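Local structure of beta-xylanase (Caldicellulosiruptor kristjanssonii, 7NWN) at residues Ser93-Asp99 with Asp111-Val117. The protein probably binds plant cell-wall polysaccharide through a calcium-containing family 9 carbohydrate-binding module of a multimodular xylanase-glucuronoyl esterase. Sequence-based numbering, arbitrary orientation.
Sequences SVEIFLD and DDLHYRV. With CA (calcium ion), chain S; EDO (1,2-ethanediol), chain I.
Glu95 reaches across to two side chains of strand 112-117 at once, in the tightly packed part of the contact. Its OE1 accepts a hydrogen bond from His114 NE2 at 2.7 Å, the donor lying above the carboxylate plane, and also bonds a hexaethylene glycol, probably from the crystallisation liquor. OE2 forms a salt bridge with Arg116 NE at 2.8 Å, supplemented by a weak bond from Arg116 NH2; guanidinium and carboxylate planes stand 85° apart. Asn169 also holds OE2, while Asp126 pairs with Arg116 NH2. With CG anti to the backbone N (chi1 -180°), the His114 ring is carried across to Phe97 in an offset stack, planes 15° apart. Were Glu95 an alanine, His114 NE2 would probably lose its acceptor and Arg116 its carboxylate mate across the strands. The two strands are antiparallel neighbours in one sheet of a beta-sandwich, the fold of family 9 modules, joined by paired backbone bonds at Val94-Val117, Ile96-Tyr115 and Leu98-Leu113. On the opposite face side chains touch only lightly across the strands (Val94 CG2 to Val117 CG1 3.8 Å, Leu98 CD2 to Leu113 CD1 4.1 Å), because they point into the sandwich interior, where Val94, Ile96 and Leu98 pack on Val76, Val72 and Leu70. Partly exposed Asp111 chelates calcium through both carboxylate oxygens, joined by Asp99 OD1 at 2.1 Å, Asp112 OD1, Asp103 and a water; backbone N atoms of Asn101, Arg104 and Gln109 steady Asp111, Asp99 and Asp112 respectively.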
loop_
_atom_site.group_PDB
_atom_site.type_symbol
_atom_site.label_atom_id
_atom_site.label_comp_id
_atom_site.label_asym_id
_atom_site.label_seq_id
_atom_site.Cartn_x
_atom_site.Cartn_y
_atom_site.Cartn_z
ATOM N N SER A 93 -6.564 -5.732 -8.103
ATOM C CA SER A 93 -5.195 -5.340 -7.818
ATOM C C SER A 93 -5.248 -4.252 -6.754
ATOM O O SER A 93 -6.315 -3.677 -6.509
ATOM C CB SER A 93 -4.460 -4.898 -9.090
ATOM O OG SER A 93 -5.143 -3.843 -9.712
ATOM N N VAL A 94 -4.121 -4.047 -6.070
ATOM C CA VAL A 94 -4.011 -2.912 -5.173
ATOM C C VAL A 94 -2.876 -2.008 -5.684
ATOM O O VAL A 94 -1.955 -2.486 -6.310
ATOM C CB VAL A 94 -3.796 -3.314 -3.696
ATOM C CG1 VAL A 94 -4.866 -4.259 -3.159
ATOM C CG2 VAL A 94 -2.420 -3.838 -3.445
ATOM N N GLU A 95 -2.957 -0.700 -5.421
ATOM C CA GLU A 95 -1.904 0.217 -5.855
ATOM C C GLU A 95 -1.468 1.030 -4.640
ATOM O O GLU A 95 -2.288 1.356 -3.769
ATOM C CB GLU A 95 -2.484 1.211 -6.855
ATOM C CG GLU A 95 -2.970 0.548 -8.142
ATOM C CD GLU A 95 -3.435 1.477 -9.232
ATOM O OE1 GLU A 95 -3.299 2.717 -9.073
ATOM O OE2 GLU A 95 -3.942 0.973 -10.243
ATOM N N ILE A 96 -0.158 1.299 -4.598
ATOM C CA ILE A 96 0.481 2.007 -3.495
ATOM C C ILE A 96 1.230 3.171 -4.140
ATOM O O ILE A 96 1.955 2.959 -5.092
ATOM C CB ILE A 96 1.428 1.067 -2.693
ATOM C CG1 ILE A 96 0.599 -0.044 -2.015
ATOM C CG2 ILE A 96 2.223 1.835 -1.614
ATOM C CD1 ILE A 96 1.440 -1.278 -1.731
ATOM N N PHE A 97 1.016 4.364 -3.601
ATOM C CA PHE A 97 1.653 5.586 -4.061
ATOM C C PHE A 97 2.472 6.151 -2.900
ATOM O O PHE A 97 1.975 6.150 -1.775
ATOM C CB PHE A 97 0.548 6.597 -4.388
ATOM C CG PHE A 97 -0.530 6.163 -5.374
ATOM C CD1 PHE A 97 -1.554 5.303 -4.986
ATOM C CD2 PHE A 97 -0.535 6.662 -6.677
ATOM C CE1 PHE A 97 -2.582 4.976 -5.864
ATOM C CE2 PHE A 97 -1.564 6.348 -7.568
ATOM C CZ PHE A 97 -2.584 5.504 -7.154
ATOM N N LEU A 98 3.689 6.641 -3.188
ATOM C CA LEU A 98 4.526 7.253 -2.160
ATOM C C LEU A 98 5.217 8.516 -2.707
ATOM O O LEU A 98 5.797 8.493 -3.800
ATOM C CB LEU A 98 5.575 6.234 -1.700
ATOM C CG LEU A 98 6.277 6.557 -0.372
ATOM C CD1 LEU A 98 5.311 6.487 0.806
ATOM C CD2 LEU A 98 7.473 5.614 -0.175
ATOM N N ASP A 99 5.132 9.608 -1.931
ATOM C CA ASP A 99 5.906 10.827 -2.175
ATOM C C ASP A 99 6.913 10.886 -1.024
ATOM O O ASP A 99 6.565 11.349 0.068
ATOM C CB ASP A 99 4.959 12.034 -2.197
ATOM C CG ASP A 99 5.580 13.456 -2.188
ATOM O OD1 ASP A 99 6.814 13.617 -2.409
ATOM O OD2 ASP A 99 4.801 14.388 -1.906
ATOM N N ASP A 111 11.452 11.190 -7.104
ATOM C CA ASP A 111 11.305 10.390 -5.903
ATOM C C ASP A 111 9.880 9.807 -5.742
ATOM O O ASP A 111 9.588 9.222 -4.698
ATOM C CB ASP A 111 11.585 11.272 -4.684
ATOM C CG ASP A 111 10.451 12.262 -4.460
ATOM O OD1 ASP A 111 10.138 13.011 -5.445
ATOM O OD2 ASP A 111 9.811 12.206 -3.347
ATOM N N ASP A 112 8.945 10.064 -6.683
ATOM C CA ASP A 112 7.554 9.650 -6.486
ATOM C C ASP A 112 7.351 8.218 -6.996
ATOM O O ASP A 112 7.993 7.804 -7.948
ATOM C CB ASP A 112 6.559 10.653 -7.071
ATOM C CG ASP A 112 6.659 12.032 -6.413
ATOM O OD1 ASP A 112 6.669 12.087 -5.170
ATOM O OD2 ASP A 112 6.678 13.036 -7.150
ATOM N N LEU A 113 6.564 7.431 -6.261
ATOM C CA LEU A 113 6.425 6.006 -6.577
ATOM C C LEU A 113 4.946 5.691 -6.769
ATOM O O LEU A 113 4.091 6.180 -6.017
ATOM C CB LEU A 113 7.009 5.146 -5.451
ATOM C CG LEU A 113 8.464 5.449 -5.025
ATOM C CD1 LEU A 113 8.869 4.539 -3.865
ATOM C CD2 LEU A 113 9.464 5.322 -6.176
ATOM N N HIS A 114 4.697 4.810 -7.750
ATOM C CA HIS A 114 3.357 4.269 -7.945
ATOM C C HIS A 114 3.475 2.814 -8.416
ATOM O O HIS A 114 3.907 2.547 -9.546
ATOM C CB HIS A 114 2.556 5.169 -8.909
ATOM C CG HIS A 114 1.168 4.706 -9.178
ATOM N ND1 HIS A 114 0.454 5.111 -10.288
ATOM C CD2 HIS A 114 0.367 3.854 -8.504
ATOM C CE1 HIS A 114 -0.724 4.551 -10.281
ATOM N NE2 HIS A 114 -0.802 3.772 -9.204
ATOM N N TYR A 115 3.130 1.909 -7.496
ATOM C CA TYR A 115 3.293 0.470 -7.706
ATOM C C TYR A 115 1.908 -0.171 -7.661
ATOM O O TYR A 115 0.985 0.411 -7.089
ATOM C CB TYR A 115 4.133 -0.118 -6.569
ATOM C CG TYR A 115 5.582 0.322 -6.571
ATOM C CD1 TYR A 115 6.385 0.197 -7.694
ATOM C CD2 TYR A 115 6.164 0.823 -5.414
ATOM C CE1 TYR A 115 7.722 0.602 -7.669
ATOM C CE2 TYR A 115 7.513 1.172 -5.362
ATOM C CZ TYR A 115 8.288 1.105 -6.505
ATOM O OH TYR A 115 9.614 1.458 -6.450
ATOM N N ARG A 116 1.806 -1.366 -8.253
ATOM C CA ARG A 116 0.538 -2.113 -8.331
ATOM C C ARG A 116 0.895 -3.594 -8.219
ATOM O O ARG A 116 1.945 -3.993 -8.723
ATOM C CB ARG A 116 -0.144 -1.867 -9.701
ATOM C CG ARG A 116 -1.521 -2.528 -9.901
ATOM C CD ARG A 116 -2.096 -2.298 -11.336
ATOM N NE ARG A 116 -2.359 -0.859 -11.559
ATOM C CZ ARG A 116 -1.536 -0.012 -12.197
ATOM N NH1 ARG A 116 -0.416 -0.446 -12.769
ATOM N NH2 ARG A 116 -1.842 1.274 -12.244
ATOM N N VAL A 117 0.032 -4.387 -7.544
ATOM C CA VAL A 117 0.209 -5.833 -7.526
ATOM C C VAL A 117 -1.197 -6.432 -7.558
ATOM O O VAL A 117 -2.108 -5.921 -6.882
ATOM C CB VAL A 117 1.024 -6.314 -6.292
ATOM C CG1 VAL A 117 0.459 -5.816 -4.968
ATOM C CG2 VAL A 117 1.252 -7.818 -6.260
HETATM CA CA CA S . 8.117 13.581 -4.125
HETATM C C1 EDO I . 9.828 8.894 -11.272
HETATM O O1 EDO I . 8.544 9.112 -10.594
HETATM C C2 EDO I . 10.419 7.534 -11.614
HETATM O O2 EDO I . 9.824 6.792 -12.699
HETATM O O HOH W 1 6.234 14.903 -5.125
#